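Local coordinates for predicted ATPase involved in replication control, Cdc46/Mcm family (Methanopyrus kandleri AV19, PDB 3F8T), which probably binds ATP and single-stranded DNA as a member of the MCM family of replicative helicases, at residues V148-E162 against T171-P184. The protein carries 2 engineered substitutions. Numbering follows the deposited sequence.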
ATOM      1  N   VAL A 148      -1.687  -7.696 -18.983  1.00 23.01           N
ATOM      2  CA  VAL A 148      -2.722  -8.675 -18.616  1.00 22.69           C
ATOM      3  C   VAL A 148      -3.990  -8.480 -19.441  1.00 23.46           C
ATOM      4  O   VAL A 148      -4.534  -7.367 -19.495  1.00 23.63           O
ATOM      5  CB  VAL A 148      -3.100  -8.589 -17.089  1.00 22.53           C
ATOM      6  CG1 VAL A 148      -4.049  -9.714 -16.709  1.00 22.32           C
ATOM      7  CG2 VAL A 148      -1.849  -8.628 -16.183  1.00 21.57           C
ATOM      8  N   ARG A 149      -4.442  -9.554 -20.098  1.00 24.05           N
ATOM      9  CA  ARG A 149      -5.762  -9.593 -20.732  1.00 25.06           C
ATOM     10  C   ARG A 149      -6.726 -10.097 -19.680  1.00 25.29           C
ATOM     11  O   ARG A 149      -6.541 -11.191 -19.134  1.00 24.24           O
ATOM     12  CB  ARG A 149      -5.764 -10.502 -21.969  1.00 25.41           C
ATOM     13  CG  ARG A 149      -5.206  -9.852 -23.224  1.00 26.61           C
ATOM     14  CD  ARG A 149      -5.357 -10.781 -24.446  1.00 26.86           C
ATOM     15  NE  ARG A 149      -4.422 -11.900 -24.362  1.00 30.02           N
ATOM     16  CZ  ARG A 149      -3.209 -11.921 -24.907  1.00 31.57           C
ATOM     17  NH1 ARG A 149      -2.766 -10.882 -25.608  1.00 34.29           N
ATOM     18  NH2 ARG A 149      -2.430 -12.980 -24.740  1.00 33.52           N
ATOM     19  N   LEU A 150      -7.737  -9.285 -19.376  1.00 25.82           N
ATOM     20  CA  LEU A 150      -8.554  -9.501 -18.178  1.00 27.62           C
ATOM     21  C   LEU A 150      -9.689 -10.506 -18.338  1.00 28.91           C
ATOM     22  O   LEU A 150     -10.091 -11.133 -17.360  1.00 29.27           O
ATOM     23  CB  LEU A 150      -9.080  -8.176 -17.617  1.00 26.94           C
ATOM     24  CG  LEU A 150      -8.013  -7.224 -17.048  1.00 27.32           C
ATOM     25  CD1 LEU A 150      -8.603  -5.844 -16.841  1.00 26.63           C
ATOM     26  CD2 LEU A 150      -7.431  -7.765 -15.744  1.00 26.21           C
ATOM     27  N   HIS A 151     -10.228 -10.631 -19.550  1.00 30.49           N
ATOM     28  CA  HIS A 151     -11.297 -11.612 -19.810  1.00 32.02           C
ATOM     29  C   HIS A 151     -12.456 -11.493 -18.813  1.00 32.29           C
ATOM     30  O   HIS A 151     -12.896 -12.488 -18.233  1.00 33.14           O
ATOM     31  CB  HIS A 151     -10.735 -13.044 -19.805  1.00 32.32           C
ATOM     32  CG  HIS A 151      -9.629 -13.262 -20.792  1.00 33.52           C
ATOM     33  ND1 HIS A 151      -9.814 -13.158 -22.156  1.00 34.24           N
ATOM     34  CD2 HIS A 151      -8.321 -13.569 -20.612  1.00 33.58           C
ATOM     35  CE1 HIS A 151      -8.667 -13.391 -22.771  1.00 35.80           C
ATOM     36  NE2 HIS A 151      -7.746 -13.646 -21.856  1.00 34.42           N
ATOM     37  N   GLY A 152     -12.942 -10.273 -18.601  1.00 32.92           N
ATOM     38  CA  GLY A 152     -14.098 -10.049 -17.725  1.00 32.85           C
ATOM     39  C   GLY A 152     -13.784  -9.875 -16.253  1.00 33.29           C
ATOM     40  O   GLY A 152     -14.659  -9.489 -15.465  1.00 33.85           O
ATOM     41  N   HIS A 153     -12.543 -10.168 -15.864  1.00 33.11           N
ATOM     42  CA  HIS A 153     -12.137 -10.026 -14.467  1.00 32.76           C
ATOM     43  C   HIS A 153     -11.865  -8.574 -14.146  1.00 32.14           C
ATOM     44  O   HIS A 153     -11.247  -7.860 -14.933  1.00 32.09           O
ATOM     45  CB  HIS A 153     -10.919 -10.883 -14.156  1.00 33.24           C
ATOM     46  CG  HIS A 153     -11.156 -12.344 -14.350  1.00 35.10           C
ATOM     47  ND1 HIS A 153     -10.867 -12.990 -15.529  1.00 36.52           N
ATOM     48  CD2 HIS A 153     -11.669 -13.282 -13.520  1.00 37.40           C
ATOM     49  CE1 HIS A 153     -11.184 -14.268 -15.418  1.00 38.25           C
ATOM     50  NE2 HIS A 153     -11.673 -14.472 -14.207  1.00 39.33           N
ATOM     51  N   ARG A 154     -12.337  -8.136 -12.988  1.00 31.24           N
ATOM     52  CA  ARG A 154     -12.245  -6.734 -12.639  1.00 30.69           C
ATOM     53  C   ARG A 154     -11.123  -6.411 -11.649  1.00 29.25           C
ATOM     54  O   ARG A 154     -10.729  -7.232 -10.820  1.00 29.35           O
ATOM     55  CB  ARG A 154     -13.603  -6.216 -12.148  1.00 31.12           C
ATOM     56  CG  ARG A 154     -14.539  -5.833 -13.301  1.00 33.19           C
ATOM     57  CD  ARG A 154     -16.006  -5.844 -12.903  1.00 35.77           C
ATOM     58  NE  ARG A 154     -16.311  -4.922 -11.805  1.00 36.74           N
ATOM     59  CZ  ARG A 154     -16.638  -3.632 -11.942  1.00 38.14           C
ATOM     60  NH1 ARG A 154     -16.706  -3.066 -13.140  1.00 37.31           N
ATOM     61  NH2 ARG A 154     -16.900  -2.899 -10.860  1.00 37.69           N
ATOM     62  N   LEU A 155     -10.602  -5.201 -11.787  1.00 28.10           N
ATOM     63  CA  LEU A 155      -9.617  -4.637 -10.877  1.00 27.05           C
ATOM     64  C   LEU A 155      -9.468  -3.170 -11.282  1.00 26.53           C
ATOM     65  O   LEU A 155     -10.129  -2.717 -12.241  1.00 26.45           O
ATOM     66  CB  LEU A 155      -8.284  -5.422 -10.912  1.00 26.70           C
ATOM     67  CG  LEU A 155      -7.696  -5.927 -12.226  1.00 26.27           C
ATOM     68  CD1 LEU A 155      -7.332  -4.779 -13.182  1.00 26.77           C
ATOM     69  CD2 LEU A 155      -6.490  -6.809 -11.976  1.00 26.63           C
ATOM     70  N   GLY A 156      -8.630  -2.418 -10.573  1.00 24.74           N
ATOM     71  CA  GLY A 156      -8.456  -1.000 -10.896  1.00 23.61           C
ATOM     72  C   GLY A 156      -7.077  -0.482 -10.525  1.00 22.91           C
ATOM     73  O   GLY A 156      -6.378  -1.113  -9.747  1.00 22.68           O
ATOM     74  N   PRO A 157      -6.690   0.685 -11.068  1.00 22.83           N
ATOM     75  CA  PRO A 157      -5.340   1.225 -10.833  1.00 22.00           C
ATOM     76  C   PRO A 157      -5.086   1.434  -9.339  1.00 21.92           C
ATOM     77  O   PRO A 157      -5.954   1.959  -8.632  1.00 22.12           O
ATOM     78  CB  PRO A 157      -5.374   2.572 -11.561  1.00 22.31           C
ATOM     79  CG  PRO A 157      -6.486   2.407 -12.626  1.00 22.90           C
ATOM     80  CD  PRO A 157      -7.517   1.584 -11.902  1.00 22.36           C
ATOM     81  N   GLY A 158      -3.922   1.005  -8.858  1.00 21.41           N
ATOM     82  CA  GLY A 158      -3.548   1.196  -7.449  1.00 20.92           C
ATOM     83  C   GLY A 158      -3.845  -0.011  -6.582  1.00 20.85           C
ATOM     84  O   GLY A 158      -3.285  -0.156  -5.489  1.00 21.01           O
ATOM     85  N   LEU A 159      -4.737  -0.876  -7.064  1.00 21.14           N
ATOM     86  CA  LEU A 159      -5.092  -2.101  -6.347  1.00 21.86           C
ATOM     87  C   LEU A 159      -3.899  -3.044  -6.315  1.00 20.83           C
ATOM     88  O   LEU A 159      -3.176  -3.152  -7.298  1.00 19.77           O
ATOM     89  CB  LEU A 159      -6.278  -2.801  -7.037  1.00 22.57           C
ATOM     90  CG  LEU A 159      -7.139  -3.757  -6.216  1.00 24.03           C
ATOM     91  CD1 LEU A 159      -7.825  -3.005  -5.066  1.00 27.14           C
ATOM     92  CD2 LEU A 159      -8.178  -4.412  -7.142  1.00 23.93           C
ATOM     93  N   ARG A 160      -3.682  -3.699  -5.177  1.00 20.43           N
ATOM     94  CA  ARG A 160      -2.746  -4.809  -5.117  1.00 20.97           C
ATOM     95  C   ARG A 160      -3.489  -6.130  -5.337  1.00 21.17           C
ATOM     96  O   ARG A 160      -4.471  -6.426  -4.662  1.00 20.61           O
ATOM     97  CB  ARG A 160      -2.006  -4.835  -3.788  1.00 21.73           C
ATOM     98  CG  ARG A 160      -0.850  -5.792  -3.768  1.00 22.51           C
ATOM     99  CD  ARG A 160       0.117  -5.447  -2.635  1.00 26.79           C
ATOM    100  NE  ARG A 160       1.065  -6.536  -2.443  1.00 29.87           N
ATOM    101  CZ  ARG A 160       0.851  -7.577  -1.648  1.00 32.39           C
ATOM    102  NH1 ARG A 160       1.778  -8.532  -1.552  1.00 35.58           N
ATOM    103  NH2 ARG A 160      -0.272  -7.663  -0.936  1.00 33.34           N
ATOM    104  N   VAL A 161      -2.993  -6.928  -6.274  1.00 21.59           N
ATOM    105  CA  VAL A 161      -3.712  -8.115  -6.719  1.00 21.86           C
ATOM    106  C   VAL A 161      -2.796  -9.327  -6.884  1.00 22.49           C
ATOM    107  O   VAL A 161      -1.597  -9.183  -7.133  1.00 21.67           O
ATOM    108  CB  VAL A 161      -4.464  -7.831  -8.060  1.00 21.73           C
ATOM    109  CG1 VAL A 161      -5.482  -6.714  -7.871  1.00 23.56           C
ATOM    110  CG2 VAL A 161      -3.477  -7.463  -9.183  1.00 20.83           C
ATOM    111  N   GLU A 162      -3.357 -10.521  -6.696  1.00 22.30           N
ATOM    112  CA  GLU A 162      -2.747 -11.726  -7.232  1.00 23.57           C
ATOM    113  C   GLU A 162      -3.598 -12.203  -8.403  1.00 22.45           C
ATOM    114  O   GLU A 162      -4.836 -12.317  -8.296  1.00 22.14           O
ATOM    115  CB  GLU A 162      -2.576 -12.834  -6.183  1.00 23.49           C
ATOM    116  CG  GLU A 162      -1.749 -14.027  -6.714  1.00 25.80           C
ATOM    117  CD  GLU A 162      -1.295 -15.015  -5.637  1.00 28.17           C
ATOM    118  OE1 GLU A 162      -1.944 -15.091  -4.570  1.00 33.24           O
ATOM    119  OE2 GLU A 162      -0.289 -15.741  -5.875  1.00 34.69           O
ATOM    120  N   THR A 171       2.125 -11.763 -22.492  1.00 31.51           N
ATOM    121  CA  THR A 171       0.870 -11.311 -21.872  1.00 30.02           C
ATOM    122  C   THR A 171       0.270 -12.430 -21.011  1.00 28.70           C
ATOM    123  O   THR A 171       0.227 -13.598 -21.422  1.00 27.92           O
ATOM    124  CB  THR A 171      -0.171 -10.837 -22.928  1.00 30.24           C
ATOM    125  OG1 THR A 171       0.324  -9.673 -23.612  1.00 31.34           O
ATOM    126  CG2 THR A 171      -1.516 -10.484 -22.278  1.00 30.67           C
ATOM    127  N   LEU A 172      -0.197 -12.066 -19.818  1.00 26.48           N
ATOM    128  CA  LEU A 172      -0.867 -13.012 -18.948  1.00 24.29           C
ATOM    129  C   LEU A 172      -2.352 -12.982 -19.258  1.00 24.03           C
ATOM    130  O   LEU A 172      -2.990 -11.933 -19.135  1.00 22.98           O
ATOM    131  CB  LEU A 172      -0.619 -12.658 -17.467  1.00 24.31           C
ATOM    132  CG  LEU A 172      -1.174 -13.647 -16.431  1.00 23.78           C
ATOM    133  CD1 LEU A 172      -0.395 -14.966 -16.503  1.00 21.54           C
ATOM    134  CD2 LEU A 172      -1.103 -13.072 -15.037  1.00 22.49           C
ATOM    135  N   ASP A 173      -2.894 -14.122 -19.687  1.00 22.98           N
ATOM    136  CA  ASP A 173      -4.328 -14.265 -19.858  1.00 23.27           C
ATOM    137  C   ASP A 173      -4.941 -14.664 -18.527  1.00 22.96           C
ATOM    138  O   ASP A 173      -4.825 -15.804 -18.096  1.00 22.90           O
ATOM    139  CB  ASP A 173      -4.655 -15.310 -20.939  1.00 23.17           C
ATOM    140  CG  ASP A 173      -4.477 -14.756 -22.338  1.00 25.80           C
ATOM    141  OD1 ASP A 173      -5.212 -13.805 -22.684  1.00 27.73           O
ATOM    142  OD2 ASP A 173      -3.619 -15.267 -23.089  1.00 29.03           O
ATOM    143  N   ALA A 174      -5.608 -13.713 -17.891  1.00 23.05           N
ATOM    144  CA  ALA A 174      -6.131 -13.898 -16.553  1.00 23.59           C
ATOM    145  C   ALA A 174      -7.225 -14.967 -16.500  1.00 24.37           C
ATOM    146  O   ALA A 174      -8.139 -14.986 -17.340  1.00 24.43           O
ATOM    147  CB  ALA A 174      -6.641 -12.546 -15.994  1.00 24.22           C
ATOM    148  N   LEU A 175      -7.105 -15.852 -15.515  1.00 24.40           N
ATOM    149  CA  LEU A 175      -8.143 -16.834 -15.178  1.00 25.36           C
ATOM    150  C   LEU A 175      -8.903 -16.423 -13.917  1.00 26.12           C
ATOM    151  O   LEU A 175     -10.103 -16.651 -13.802  1.00 25.77           O
ATOM    152  CB  LEU A 175      -7.514 -18.211 -14.955  1.00 25.10           C
ATOM    153  CG  LEU A 175      -6.951 -18.903 -16.198  1.00 24.72           C
ATOM    154  CD1 LEU A 175      -6.053 -20.055 -15.769  1.00 26.25           C
ATOM    155  CD2 LEU A 175      -8.071 -19.392 -17.135  1.00 25.70           C
ATOM    156  N   GLU A 176      -8.183 -15.840 -12.963  1.00 26.30           N
ATOM    157  CA  GLU A 176      -8.810 -15.264 -11.768  1.00 27.15           C
ATOM    158  C   GLU A 176      -7.966 -14.135 -11.183  1.00 26.69           C
ATOM    159  O   GLU A 176      -6.754 -14.078 -11.393  1.00 25.53           O
ATOM    160  CB  GLU A 176      -9.146 -16.307 -10.684  1.00 27.54           C
ATOM    161  CG  GLU A 176      -8.217 -17.496 -10.547  1.00 28.98           C
ATOM    162  CD  GLU A 176      -8.743 -18.539  -9.542  1.00 29.77           C
ATOM    163  OE1 GLU A 176      -8.966 -18.180  -8.361  1.00 32.42           O
ATOM    164  OE2 GLU A 176      -8.926 -19.721  -9.925  1.00 31.67           O
ATOM    165  N   VAL A 177      -8.638 -13.253 -10.446  1.00 26.41           N
ATOM    166  CA  VAL A 177      -8.026 -12.070  -9.845  1.00 26.55           C
ATOM    167  C   VAL A 177      -8.425 -12.076  -8.372  1.00 27.13           C
ATOM    168  O   VAL A 177      -9.612 -12.204  -8.062  1.00 27.40           O
ATOM    169  CB  VAL A 177      -8.506 -10.766 -10.541  1.00 25.67           C
ATOM    170  CG1 VAL A 177      -8.073  -9.523  -9.748  1.00 26.74           C
ATOM    171  CG2 VAL A 177      -7.973 -10.691 -11.963  1.00 25.25           C
ATOM    172  N   HIS A 178      -7.429 -12.010  -7.487  1.00 27.50           N
ATOM    173  CA  HIS A 178      -7.657 -11.937  -6.049  1.00 28.60           C
ATOM    174  C   HIS A 178      -7.138 -10.611  -5.517  1.00 28.78           C
ATOM    175  O   HIS A 178      -5.951 -10.325  -5.632  1.00 27.90           O
ATOM    176  CB  HIS A 178      -6.966 -13.094  -5.333  1.00 29.17           C
ATOM    177  CG  HIS A 178      -7.459 -14.447  -5.752  1.00 31.85           C
ATOM    178  ND1 HIS A 178      -8.698 -14.932  -5.394  1.00 35.91           N
ATOM    179  CD2 HIS A 178      -6.877 -15.415  -6.497  1.00 34.39           C
ATOM    180  CE1 HIS A 178      -8.861 -16.141  -5.904  1.00 36.30           C
ATOM    181  NE2 HIS A 178      -7.769 -16.458  -6.577  1.00 36.14           N
ATOM    182  N   LYS A 179      -8.044  -9.804  -4.965  1.00 29.30           N
ATOM    183  CA  LYS A 179      -7.689  -8.539  -4.323  1.00 29.56           C
ATOM    184  C   LYS A 179      -6.862  -8.847  -3.079  1.00 28.74           C
ATOM    185  O   LYS A 179      -7.133  -9.820  -2.361  1.00 28.93           O
ATOM    186  CB  LYS A 179      -8.957  -7.749  -3.959  1.00 29.73           C
ATOM    187  CG  LYS A 179      -8.723  -6.256  -3.734  1.00 31.11           C
ATOM    188  CD  LYS A 179      -9.806  -5.585  -2.856  1.00 32.48           C
ATOM    189  CE  LYS A 179     -11.147  -5.451  -3.568  1.00 36.84           C
ATOM    190  NZ  LYS A 179     -12.052  -4.474  -2.861  1.00 39.39           N
ATOM    191  N   LYS A 180      -5.830  -8.044  -2.841  1.00 27.77           N
ATOM    192  CA  LYS A 180      -4.956  -8.205  -1.683  1.00 27.49           C
ATOM    193  C   LYS A 180      -4.953  -6.909  -0.871  1.00 27.10           C
ATOM    194  O   LYS A 180      -5.391  -5.864  -1.375  1.00 26.65           O
ATOM    195  CB  LYS A 180      -3.516  -8.525  -2.123  1.00 27.54           C
ATOM    196  CG  LYS A 180      -3.331  -9.875  -2.844  1.00 30.07           C
ATOM    197  CD  LYS A 180      -3.624 -11.048  -1.912  1.00 33.03           C
ATOM    198  CE  LYS A 180      -3.496 -12.378  -2.613  1.00 35.35           C
ATOM    199  NZ  LYS A 180      -3.856 -13.487  -1.677  1.00 37.96           N
ATOM    200  N   ASP A 181      -4.453  -6.983   0.366  1.00 26.50           N
ATOM    201  CA  ASP A 181      -4.205  -5.787   1.189  1.00 26.80           C
ATOM    202  C   ASP A 181      -3.230  -4.892   0.422  1.00 24.94           C
ATOM    203  O   ASP A 181      -2.446  -5.400  -0.369  1.00 23.94           O
ATOM    204  CB  ASP A 181      -3.555  -6.158   2.535  1.00 27.75           C
ATOM    205  CG  ASP A 181      -4.387  -7.143   3.361  1.00 32.74           C
ATOM    206  OD1 ASP A 181      -5.631  -7.148   3.239  1.00 37.53           O
ATOM    207  OD2 ASP A 181      -3.778  -7.916   4.151  1.00 39.29           O
ATOM    208  N   PRO A 182      -3.262  -3.563   0.652  1.00 23.97           N
ATOM    209  CA  PRO A 182      -2.322  -2.692  -0.062  1.00 23.58           C
ATOM    210  C   PRO A 182      -0.844  -2.951   0.246  1.00 23.57           C
ATOM    211  O   PRO A 182       0.019  -2.581  -0.547  1.00 22.84           O
ATOM    212  CB  PRO A 182      -2.713  -1.282   0.407  1.00 23.59           C
ATOM    213  CG  PRO A 182      -4.135  -1.417   0.883  1.00 24.19           C
ATOM    214  CD  PRO A 182      -4.175  -2.790   1.512  1.00 24.13           C
ATOM    215  N   ILE A 183      -0.553  -3.602   1.367  1.00 23.96           N
ATOM    216  CA  ILE A 183       0.834  -3.890   1.720  1.00 25.20           C
ATOM    217  C   ILE A 183       1.068  -5.399   1.874  1.00 26.35           C
ATOM    218  O   ILE A 183       0.137  -6.131   2.206  1.00 25.67           O
ATOM    219  CB  ILE A 183       1.302  -3.085   2.970  1.00 25.28           C
ATOM    220  CG1 ILE A 183       0.505  -3.476   4.219  1.00 26.27           C
ATOM    221  CG2 ILE A 183       1.191  -1.577   2.675  1.00 25.01           C
ATOM    222  CD1 ILE A 183       1.226  -3.137   5.544  1.00 25.52           C
ATOM    223  N   PRO A 184       2.300  -5.864   1.591  1.00 27.60           N
ATOM    224  CA  PRO A 184       2.639  -7.280   1.688  1.00 28.65           C
ATOM    225  C   PRO A 184       2.416  -7.846   3.087  1.00 29.99           C
ATOM    226  O   PRO A 184       2.652  -7.158   4.079  1.00 29.29           O
ATOM    227  CB  PRO A 184       4.139  -7.318   1.337  1.00 29.02           C
ATOM    228  CG  PRO A 184       4.381  -6.086   0.561  1.00 28.82           C
ATOM    229  CD  PRO A 184       3.445  -5.054   1.135  1.00 28.05           C
TER
HETATM  230  O   HOH W   1      -5.237  -3.320  -2.632  1.00 25.37           O
HETATM  231  O   HOH W   2      -4.354 -15.362  -4.554  1.00 50.22           O
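Val148 and Arg149 run parallel to Leu172 and Asp173, joined by Arg149 N to Leu172 O and Ala174 N to Arg149 O, whereas beyond the corner at Leu175 strand 176-180 lies antiparallel to 160-162, where Glu162 and His178 exchange two backbone bonds. Asp173 draws two side chains together. Arg149, bent at chi3 (-72°), grips the carboxylate side-on, NE to Asp173 OD1 at 2.7 Å and NH2 to Asp173 OD2 at 3.1 Å. Thr171 CG2, a methyl, sits over the guanidinium centre, 3.4 Å above the plane of Arg149. From the opposite face of the carboxylate, His151 NE2 meets Asp173 OD1 on its anti side at 2.7 Å, an arrangement that would probably favour a charged Asp173. Ala174, with no side chain beyond CB, rests that methyl on Val148 CG1 (3.9 Å), and Val177 sets CG2 against His153 CB and CG1 against Leu155 CD2. Arg160, extended from CG to NE, sends NH2 to Asp181 O (3.2 Å) and lays one guanidinium face against Pro184 CA; Glu122 pairs with its NH1. Within this OB-fold region, the backbone of Val148 also pairs with Ala137 of strand 134-140, Leu172 packs on Ile119 and Ile121 of strand 118-130, and Arg265 binds Pro182 O, tying the end of 171-184 to the P-loop domain.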